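Glycoprotein (Chandipura virus, PDB 5MDM) probably attaches the virus to host receptors and, once triggered by endosomal acid, drives fusion of the viral and endosomal membranes. Local coordinates at residues G35-F41 with V187-K193; C24-G28 with L308-S312; K76-I82 with F109-C114. The contacts are given in a common frame with arbitrary orientation. Residue numbers count along the deposited sequence, not the author numbering.

Contact 1 of 3, residues G35-F41 with V187-K193; sequences GLQEESF and VTVAYDK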
loop_
_atom_site.group_PDB
_atom_site.type_symbol
_atom_site.label_atom_id
_atom_site.label_comp_id
_atom_site.label_asym_id
_atom_site.label_seq_id
_atom_site.Cartn_x
_atom_site.Cartn_y
_atom_site.Cartn_z
ATOM N N GLY A 35 4.570 -40.990 -10.984
ATOM C CA GLY A 35 3.516 -40.905 -11.975
ATOM C C GLY A 35 3.325 -39.522 -12.556
ATOM O O GLY A 35 2.459 -39.318 -13.403
ATOM N N LEU A 36 4.132 -38.567 -12.109
ATOM C CA LEU A 36 3.972 -37.184 -12.548
ATOM C C LEU A 36 4.849 -36.823 -13.741
ATOM O O LEU A 36 6.042 -37.122 -13.779
ATOM C CB LEU A 36 4.179 -36.200 -11.391
ATOM C CG LEU A 36 2.896 -35.709 -10.699
ATOM C CD1 LEU A 36 2.063 -34.856 -11.641
ATOM C CD2 LEU A 36 2.061 -36.866 -10.168
ATOM N N GLN A 37 4.219 -36.182 -14.716
ATOM C CA GLN A 37 4.872 -35.717 -15.924
ATOM C C GLN A 37 4.654 -34.215 -16.014
ATOM O O GLN A 37 3.585 -33.720 -15.660
ATOM C CB GLN A 37 4.247 -36.401 -17.140
ATOM C CG GLN A 37 4.733 -35.881 -18.476
ATOM C CD GLN A 37 6.162 -36.278 -18.759
ATOM O OE1 GLN A 37 6.494 -37.466 -18.788
ATOM N NE2 GLN A 37 7.024 -35.285 -18.962
ATOM N N GLU A 38 5.662 -33.484 -16.474
ATOM C CA GLU A 38 5.519 -32.046 -16.651
ATOM C C GLU A 38 5.707 -31.619 -18.102
ATOM O O GLU A 38 6.504 -32.196 -18.836
ATOM C CB GLU A 38 6.491 -31.288 -15.757
ATOM C CG GLU A 38 6.073 -31.214 -14.307
ATOM C CD GLU A 38 7.017 -30.367 -13.479
ATOM O OE1 GLU A 38 6.753 -30.184 -12.273
ATOM O OE2 GLU A 38 8.025 -29.879 -14.033
ATOM N N GLU A 39 4.949 -30.609 -18.508
ATOM C CA GLU A 39 5.064 -30.024 -19.833
ATOM C C GLU A 39 4.795 -28.534 -19.724
ATOM O O GLU A 39 3.869 -28.110 -19.027
ATOM C CB GLU A 39 4.061 -30.647 -20.801
ATOM C CG GLU A 39 4.413 -32.037 -21.287
ATOM C CD GLU A 39 3.367 -32.595 -22.232
ATOM O OE1 GLU A 39 2.900 -31.845 -23.114
ATOM O OE2 GLU A 39 3.004 -33.780 -22.087
ATOM N N SER A 40 5.603 -27.740 -20.417
ATOM C CA SER A 40 5.477 -26.294 -20.347
ATOM C C SER A 40 5.056 -25.697 -21.682
ATOM O O SER A 40 5.326 -26.259 -22.745
ATOM C CB SER A 40 6.796 -25.671 -19.899
ATOM O OG SER A 40 7.217 -26.203 -18.657
ATOM N N PHE A 41 4.386 -24.553 -21.618
ATOM C CA PHE A 41 4.028 -23.813 -22.820
ATOM C C PHE A 41 4.258 -22.315 -22.623
ATOM O O PHE A 41 4.116 -21.797 -21.512
ATOM C CB PHE A 41 2.583 -24.107 -23.237
ATOM C CG PHE A 41 1.560 -23.723 -22.213
ATOM C CD1 PHE A 41 0.922 -22.490 -22.279
ATOM C CD2 PHE A 41 1.223 -24.599 -21.188
ATOM C CE1 PHE A 41 -0.033 -22.129 -21.330
ATOM C CE2 PHE A 41 0.269 -24.244 -20.228
ATOM C CZ PHE A 41 -0.359 -23.008 -20.303
ATOM N N VAL A 187 4.463 -21.298 -18.519
ATOM C CA VAL A 187 3.517 -21.988 -17.658
ATOM C C VAL A 187 3.750 -23.480 -17.803
ATOM O O VAL A 187 3.861 -23.989 -18.911
ATOM C CB VAL A 187 2.062 -21.639 -18.003
ATOM C CG1 VAL A 187 1.108 -22.494 -17.194
ATOM C CG2 VAL A 187 1.805 -20.170 -17.734
ATOM N N THR A 188 3.849 -24.172 -16.675
ATOM C CA THR A 188 4.129 -25.599 -16.665
ATOM C C THR A 188 2.918 -26.395 -16.209
ATOM O O THR A 188 2.273 -26.057 -15.213
ATOM C CB THR A 188 5.291 -25.923 -15.734
ATOM O OG1 THR A 188 6.467 -25.239 -16.182
ATOM C CG2 THR A 188 5.546 -27.415 -15.714
ATOM N N VAL A 189 2.619 -27.456 -16.949
ATOM C CA VAL A 189 1.500 -28.329 -16.646
ATOM C C VAL A 189 2.024 -29.615 -16.028
ATOM O O VAL A 189 2.893 -30.264 -16.595
ATOM C CB VAL A 189 0.728 -28.689 -17.930
ATOM C CG1 VAL A 189 -0.368 -29.682 -17.629
ATOM C CG2 VAL A 189 0.147 -27.445 -18.573
ATOM N N ALA A 190 1.500 -29.980 -14.864
ATOM C CA ALA A 190 1.845 -31.254 -14.237
ATOM C C ALA A 190 0.631 -32.178 -14.211
ATOM O O ALA A 190 -0.467 -31.773 -13.831
ATOM C CB ALA A 190 2.373 -31.035 -12.834
ATOM N N TYR A 191 0.828 -33.422 -14.621
ATOM C CA TYR A 191 -0.282 -34.352 -14.711
ATOM C C TYR A 191 0.176 -35.787 -14.541
ATOM O O TYR A 191 1.355 -36.093 -14.713
ATOM C CB TYR A 191 -0.991 -34.195 -16.053
ATOM C CG TYR A 191 -0.120 -34.481 -17.256
ATOM C CD1 TYR A 191 -0.076 -35.746 -17.822
ATOM C CD2 TYR A 191 0.646 -33.480 -17.834
ATOM C CE1 TYR A 191 0.713 -36.003 -18.924
ATOM C CE2 TYR A 191 1.437 -33.729 -18.933
ATOM C CZ TYR A 191 1.467 -34.989 -19.477
ATOM O OH TYR A 191 2.255 -35.235 -20.576
ATOM N N ASP A 192 -0.765 -36.665 -14.208
ATOM C CA ASP A 192 -0.447 -38.072 -14.028
ATOM C C ASP A 192 -0.078 -38.702 -15.369
ATOM O O ASP A 192 -0.886 -38.733 -16.300
ATOM C CB ASP A 192 -1.614 -38.810 -13.373
ATOM C CG ASP A 192 -1.202 -40.142 -12.785
ATOM O OD1 ASP A 192 -1.617 -40.437 -11.644
ATOM O OD2 ASP A 192 -0.462 -40.889 -13.461
ATOM N N LYS A 193 1.155 -39.191 -15.453
ATOM C CA LYS A 193 1.728 -39.716 -16.690
ATOM C C LYS A 193 0.904 -40.858 -17.277
ATOM O O LYS A 193 0.831 -41.026 -18.494
ATOM C CB LYS A 193 3.155 -40.196 -16.422
ATOM C CG LYS A 193 3.937 -40.594 -17.651
ATOM C CD LYS A 193 5.192 -41.374 -17.269
ATOM C CE LYS A 193 6.124 -40.559 -16.382
ATOM N NZ LYS A 193 7.344 -41.335 -16.012
#
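Strands 36-41 and 187-192 run side by side in antiparallel register, their axes 4.3 Å apart at closest approach and their directions 156° apart. The pair opens a four-stranded antiparallel sheet that probably corresponds to part of the pleckstrin homology domain known from vesiculovirus glycoproteins, into whose chain the fusion domain is inserted. Hydrogen-bonded pairs (Gln37-Tyr191, Glu39-Val189, Phe41-Val187) alternate with non-hydrogen-bonded ones (Leu36-Asp192, Glu38-Ala190, Ser40-Thr188), the textbook antiparallel ladder. Beyond the Leu36-Asp192 pair, Lys193 N donates to Gly35 O over a very short 2.4 Å.

Side chains of successive pairs fall on alternate faces. On the one carrying Phe41, Val187 and Val189, the Phe41 ring receives a CH-pi contact from Val187 CB, 4.0 Å from its centroid, while Val189 CG2 meets the ring edge at Phe41 CE2, 3.6 Å away. Leu238 and Leu249 add apolar neighbours to Phe41, and Phe204 of the neighbouring strand 202-205 touches Val187 and Val189. Further along, Gln37 CB sits over the Tyr191 ring, 4.1 Å from its centroid. The other face is more polar: Glu38 makes a salt bridge with Lys205, although Leu36 CD1 still touches Ala190 CB at 4.0 Å. Near the Phe41 end of that face, two hydroxyls cross-link the strands directly, Ser40 OG lying 2.8 Å from Thr188 OG1 in a hydrogen bond.

Contact 2 of 3, residues C24-G28 with L308-S312; sequences CPMGG and LASKS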
loop_
_atom_site.group_PDB
_atom_site.type_symbol
_atom_site.label_atom_id
_atom_site.label_comp_id
_atom_site.label_asym_id
_atom_site.label_seq_id
_atom_site.Cartn_x
_atom_site.Cartn_y
_atom_site.Cartn_z
ATOM N N CYS A 24 15.736 -28.389 3.098
ATOM C CA CYS A 24 15.364 -26.986 3.235
ATOM C C CYS A 24 15.357 -26.246 1.906
ATOM O O CYS A 24 16.341 -26.266 1.165
ATOM C CB CYS A 24 16.310 -26.277 4.202
ATOM S SG CYS A 24 16.093 -26.757 5.903
ATOM N N PRO A 25 14.239 -25.583 1.599
ATOM C CA PRO A 25 13.029 -25.631 2.414
ATOM C C PRO A 25 12.202 -26.829 1.983
ATOM O O PRO A 25 12.438 -27.352 0.896
ATOM C CB PRO A 25 12.317 -24.342 2.030
ATOM C CG PRO A 25 12.695 -24.150 0.600
ATOM C CD PRO A 25 14.096 -24.678 0.448
ATOM N N MET A 26 11.259 -27.266 2.809
ATOM C CA MET A 26 10.486 -28.455 2.473
ATOM C C MET A 26 9.577 -28.197 1.280
ATOM O O MET A 26 8.875 -27.184 1.214
ATOM C CB MET A 26 9.681 -28.958 3.674
ATOM C CG MET A 26 8.987 -30.294 3.436
ATOM S SD MET A 26 10.130 -31.636 3.074
ATOM C CE MET A 26 11.013 -31.748 4.632
ATOM N N GLY A 27 9.606 -29.118 0.327
ATOM C CA GLY A 27 8.806 -28.997 -0.870
ATOM C C GLY A 27 8.783 -30.312 -1.616
ATOM O O GLY A 27 9.499 -31.248 -1.258
ATOM N N GLY A 28 7.955 -30.385 -2.653
ATOM C CA GLY A 28 7.881 -31.570 -3.486
ATOM C C GLY A 28 9.081 -31.694 -4.403
ATOM O O GLY A 28 9.308 -32.747 -5.000
ATOM N N LEU A 308 10.299 -26.292 9.556
ATOM C CA LEU A 308 10.657 -27.459 8.757
ATOM C C LEU A 308 9.515 -27.843 7.833
ATOM O O LEU A 308 9.684 -28.655 6.924
ATOM C CB LEU A 308 10.984 -28.650 9.660
ATOM C CG LEU A 308 12.098 -28.497 10.693
ATOM C CD1 LEU A 308 12.268 -29.783 11.464
ATOM C CD2 LEU A 308 13.392 -28.109 10.016
ATOM N N ALA A 309 8.349 -27.260 8.083
ATOM C CA ALA A 309 7.142 -27.580 7.327
ATOM C C ALA A 309 7.236 -27.158 5.868
ATOM O O ALA A 309 7.921 -26.199 5.528
ATOM C CB ALA A 309 5.937 -26.923 7.973
ATOM N N SER A 310 6.535 -27.880 5.007
ATOM C CA SER A 310 6.383 -27.455 3.627
ATOM C C SER A 310 5.334 -26.363 3.596
ATOM O O SER A 310 4.319 -26.457 4.285
ATOM C CB SER A 310 5.936 -28.622 2.751
ATOM O OG SER A 310 5.827 -28.222 1.400
ATOM N N LYS A 311 5.578 -25.322 2.808
ATOM C CA LYS A 311 4.606 -24.244 2.689
ATOM C C LYS A 311 3.811 -24.344 1.397
ATOM O O LYS A 311 2.920 -23.541 1.151
ATOM C CB LYS A 311 5.274 -22.874 2.802
ATOM C CG LYS A 311 5.751 -22.529 4.201
ATOM C CD LYS A 311 6.089 -21.055 4.302
ATOM C CE LYS A 311 6.586 -20.685 5.688
ATOM N NZ LYS A 311 6.741 -19.206 5.813
ATOM N N SER A 312 4.132 -25.340 0.580
ATOM C CA SER A 312 3.443 -25.555 -0.686
ATOM C C SER A 312 3.061 -27.024 -0.802
ATOM O O SER A 312 3.690 -27.880 -0.179
ATOM C CB SER A 312 4.360 -25.175 -1.844
ATOM O OG SER A 312 5.458 -26.070 -1.916
#
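Met26 lays its CB and CG over the backbone that links Leu308 to Ser310, and with this side chain one loop rests on another. Neither segment is helix or strand: 24-28 belongs to the connection between strands 15-16 and 36-49. Segment 308-312 forms the turn from helix 302-306 into strand 316-322 and lies in the part of the chain belonging to the rhabdovirus glycoprotein central-domain family. The fit is by van der Waals contact, with Met26 CB 3.3 Å from Leu308 O and Met26 CG 3.5 Å from Ser310 CB. From there the thioether leads away, and the side chain reaches Phe31, Leu317 and Tyr319.

Both loops are also tied to the long helix 270-295. Cys24, which precedes the cis peptide bond to Pro25, forms a disulfide with Cys287, while Lys311 reaches Asp283 in a salt bridge and hydrogen-bonds to the backbone carbonyl of His389. Within its own loop, Ser310 OG donates to Ser312 O at 2.7 Å, and Ser310 OG also lies 3.2 Å from Met26 O.

Contact 3 of 3, residues K76-I82 with F109-C114; sequences KYITHSI and FPPESC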
loop_
_atom_site.group_PDB
_atom_site.type_symbol
_atom_site.label_atom_id
_atom_site.label_comp_id
_atom_site.label_asym_id
_atom_site.label_seq_id
_atom_site.Cartn_x
_atom_site.Cartn_y
_atom_site.Cartn_z
ATOM N N LYS A 76 -22.015 47.376 -46.050
ATOM C CA LYS A 76 -21.567 45.997 -46.204
ATOM C C LYS A 76 -21.933 45.195 -44.962
ATOM O O LYS A 76 -21.297 45.334 -43.918
ATOM C CB LYS A 76 -20.054 45.943 -46.426
ATOM C CG LYS A 76 -19.587 46.615 -47.705
ATOM C CD LYS A 76 -18.071 46.625 -47.794
ATOM C CE LYS A 76 -17.503 45.224 -47.652
ATOM N NZ LYS A 76 -16.016 45.217 -47.720
ATOM N N TYR A 77 -22.963 44.363 -45.074
ATOM C CA TYR A 77 -23.420 43.571 -43.939
ATOM C C TYR A 77 -22.668 42.245 -43.846
ATOM O O TYR A 77 -22.908 41.326 -44.629
ATOM C CB TYR A 77 -24.931 43.331 -44.014
ATOM C CG TYR A 77 -25.514 42.702 -42.768
ATOM C CD1 TYR A 77 -25.308 43.273 -41.516
ATOM C CD2 TYR A 77 -26.280 41.545 -42.841
ATOM C CE1 TYR A 77 -25.840 42.706 -40.373
ATOM C CE2 TYR A 77 -26.819 40.970 -41.703
ATOM C CZ TYR A 77 -26.594 41.555 -40.472
ATOM O OH TYR A 77 -27.126 40.988 -39.337
ATOM N N ILE A 78 -21.753 42.161 -42.885
ATOM C CA ILE A 78 -20.969 40.952 -42.671
ATOM C C ILE A 78 -21.433 40.226 -41.415
ATOM O O ILE A 78 -21.521 40.824 -40.342
ATOM C CB ILE A 78 -19.468 41.267 -42.518
ATOM C CG1 ILE A 78 -18.987 42.169 -43.656
ATOM C CG2 ILE A 78 -18.653 39.983 -42.459
ATOM C CD1 ILE A 78 -19.037 41.519 -45.012
ATOM N N THR A 79 -21.734 38.940 -41.550
ATOM C CA THR A 79 -22.093 38.128 -40.396
ATOM C C THR A 79 -21.070 37.023 -40.182
ATOM O O THR A 79 -20.363 36.629 -41.109
ATOM C CB THR A 79 -23.496 37.505 -40.536
ATOM O OG1 THR A 79 -23.570 36.749 -41.750
ATOM C CG2 THR A 79 -24.561 38.589 -40.555
ATOM N N HIS A 80 -20.991 36.533 -38.952
ATOM C CA HIS A 80 -20.067 35.460 -38.614
ATOM C C HIS A 80 -20.805 34.317 -37.926
ATOM O O HIS A 80 -21.450 34.520 -36.898
ATOM C CB HIS A 80 -18.950 35.987 -37.714
ATOM C CG HIS A 80 -17.938 36.826 -38.433
ATOM N ND1 HIS A 80 -17.241 37.842 -37.815
ATOM C CD2 HIS A 80 -17.500 36.794 -39.714
ATOM C CE1 HIS A 80 -16.421 38.402 -38.686
ATOM N NE2 HIS A 80 -16.557 37.784 -39.844
ATOM N N SER A 81 -20.710 33.121 -38.497
ATOM C CA SER A 81 -21.369 31.954 -37.919
ATOM C C SER A 81 -20.397 30.791 -37.755
ATOM O O SER A 81 -19.296 30.813 -38.301
ATOM C CB SER A 81 -22.552 31.521 -38.788
ATOM O OG SER A 81 -22.113 31.074 -40.058
ATOM N N ILE A 82 -20.803 29.784 -36.987
ATOM C CA ILE A 82 -20.024 28.556 -36.851
ATOM C C ILE A 82 -20.936 27.340 -36.963
ATOM O O ILE A 82 -21.919 27.225 -36.236
ATOM C CB ILE A 82 -19.265 28.491 -35.511
ATOM C CG1 ILE A 82 -18.253 29.635 -35.404
ATOM C CG2 ILE A 82 -18.559 27.154 -35.373
ATOM C CD1 ILE A 82 -17.322 29.527 -34.213
ATOM N N PHE A 109 -12.015 33.256 -37.816
ATOM C CA PHE A 109 -12.869 33.481 -38.980
ATOM C C PHE A 109 -12.081 33.784 -40.255
ATOM O O PHE A 109 -10.965 34.297 -40.196
ATOM C CB PHE A 109 -13.868 34.610 -38.705
ATOM C CG PHE A 109 -15.030 34.200 -37.848
ATOM C CD1 PHE A 109 -15.164 34.687 -36.559
ATOM C CD2 PHE A 109 -15.989 33.327 -38.332
ATOM C CE1 PHE A 109 -16.234 34.312 -35.769
ATOM C CE2 PHE A 109 -17.060 32.948 -37.545
ATOM C CZ PHE A 109 -17.181 33.439 -36.261
ATOM N N PRO A 110 -12.665 33.447 -41.415
ATOM C CA PRO A 110 -12.110 33.763 -42.735
ATOM C C PRO A 110 -12.272 35.240 -43.090
ATOM O O PRO A 110 -13.218 35.881 -42.627
ATOM C CB PRO A 110 -12.963 32.914 -43.687
ATOM C CG PRO A 110 -13.573 31.863 -42.833
ATOM C CD PRO A 110 -13.798 32.513 -41.511
ATOM N N PRO A 111 -11.357 35.775 -43.911
ATOM C CA PRO A 111 -11.463 37.161 -44.368
ATOM C C PRO A 111 -12.726 37.356 -45.195
ATOM O O PRO A 111 -13.193 36.408 -45.832
ATOM C CB PRO A 111 -10.217 37.339 -45.241
ATOM C CG PRO A 111 -9.837 35.957 -45.653
ATOM C CD PRO A 111 -10.185 35.093 -44.484
ATOM N N GLU A 112 -13.270 38.569 -45.175
ATOM C CA GLU A 112 -14.507 38.870 -45.886
ATOM C C GLU A 112 -14.353 38.676 -47.389
ATOM O O GLU A 112 -13.411 39.182 -47.999
ATOM C CB GLU A 112 -14.957 40.302 -45.589
ATOM C CG GLU A 112 -15.108 40.608 -44.110
ATOM C CD GLU A 112 -15.416 42.067 -43.849
ATOM O OE1 GLU A 112 -15.430 42.471 -42.667
ATOM O OE2 GLU A 112 -15.642 42.811 -44.827
ATOM N N SER A 113 -15.282 37.931 -47.978
ATOM C CA SER A 113 -15.304 37.731 -49.420
ATOM C C SER A 113 -16.582 38.334 -49.996
ATOM O O SER A 113 -17.619 37.672 -50.059
ATOM C CB SER A 113 -15.215 36.242 -49.753
ATOM O OG SER A 113 -15.108 36.038 -51.150
ATOM N N CYS A 114 -16.502 39.594 -50.411
ATOM C CA CYS A 114 -17.686 40.340 -50.827
ATOM C C CYS A 114 -17.872 40.425 -52.337
ATOM O O CYS A 114 -16.906 40.412 -53.102
ATOM C CB CYS A 114 -17.666 41.749 -50.227
ATOM S SG CYS A 114 -17.904 41.795 -48.440
#
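Lys76 opens the first segment just ahead of strand 77-85, in the elongated beta-rich fusion domain of this class III glycoprotein. Its CE touches one sulfur of a disulfide, Lys76 CE being 3.5 Å from SG of Cys114, which is bonded to Cys68 on strand 56-69. The ammonium group makes a long salt bridge, Lys76 NZ to Glu112 OE2 at 3.8 Å. Tyr77 points away from the opposing loop, as alternation along a strand requires, so Ile78 is the next to face it. Ile78 CG1 meets Glu112 CD at 3.6 Å, and Ile78 CD1 touches Cys114 SG, also at 3.6 Å.

Thr79 stays out of reach and its side chain lies on Thr67, while the strand's backbone is hydrogen-bonded to strand 56-69. His80 then turns back toward the loop and stacks face-to-face on Phe109, with ring centroids 4.3 Å apart and planes at 14°. The same residue adds a CH-pi contact, its CB lying 3.6 Å from the Phe109 centroid. Next, Ser81 O approaches the ring edge at Phe109 CE2, 3.2 Å away. Thus a loop without regular structure is held to the strand through alternate side chains: charge and sulfur at one end, stacked rings at the other. At that second end, where Trp64 also meets the Phe109 ring, Ile82 CG1 lies 4.0 Å from Phe109 CZ.

In the fold
The three contacts illustrate how long-range contacts can be nested along one chain: contact 3 falls inside the loop closed by contact 1, which itself falls inside the loop closed by contact 2. In space the innermost contact is the remote one. Contacts 1 and 2 lie on one side of the chain's centre, their centres 20 Å apart and nearest atoms about 8 Å apart without touching. Contact 3 sits on the opposite side, its centre 77 Å from that of contact 1 and 84 Å from that of contact 2. Contact 3 alone approaches functional sites: the Ile82 side chain is about 6 Å from those of His60, by similarity probably a pH sensor in the pre-fusion state, and Met128, which interacts with host vimentin.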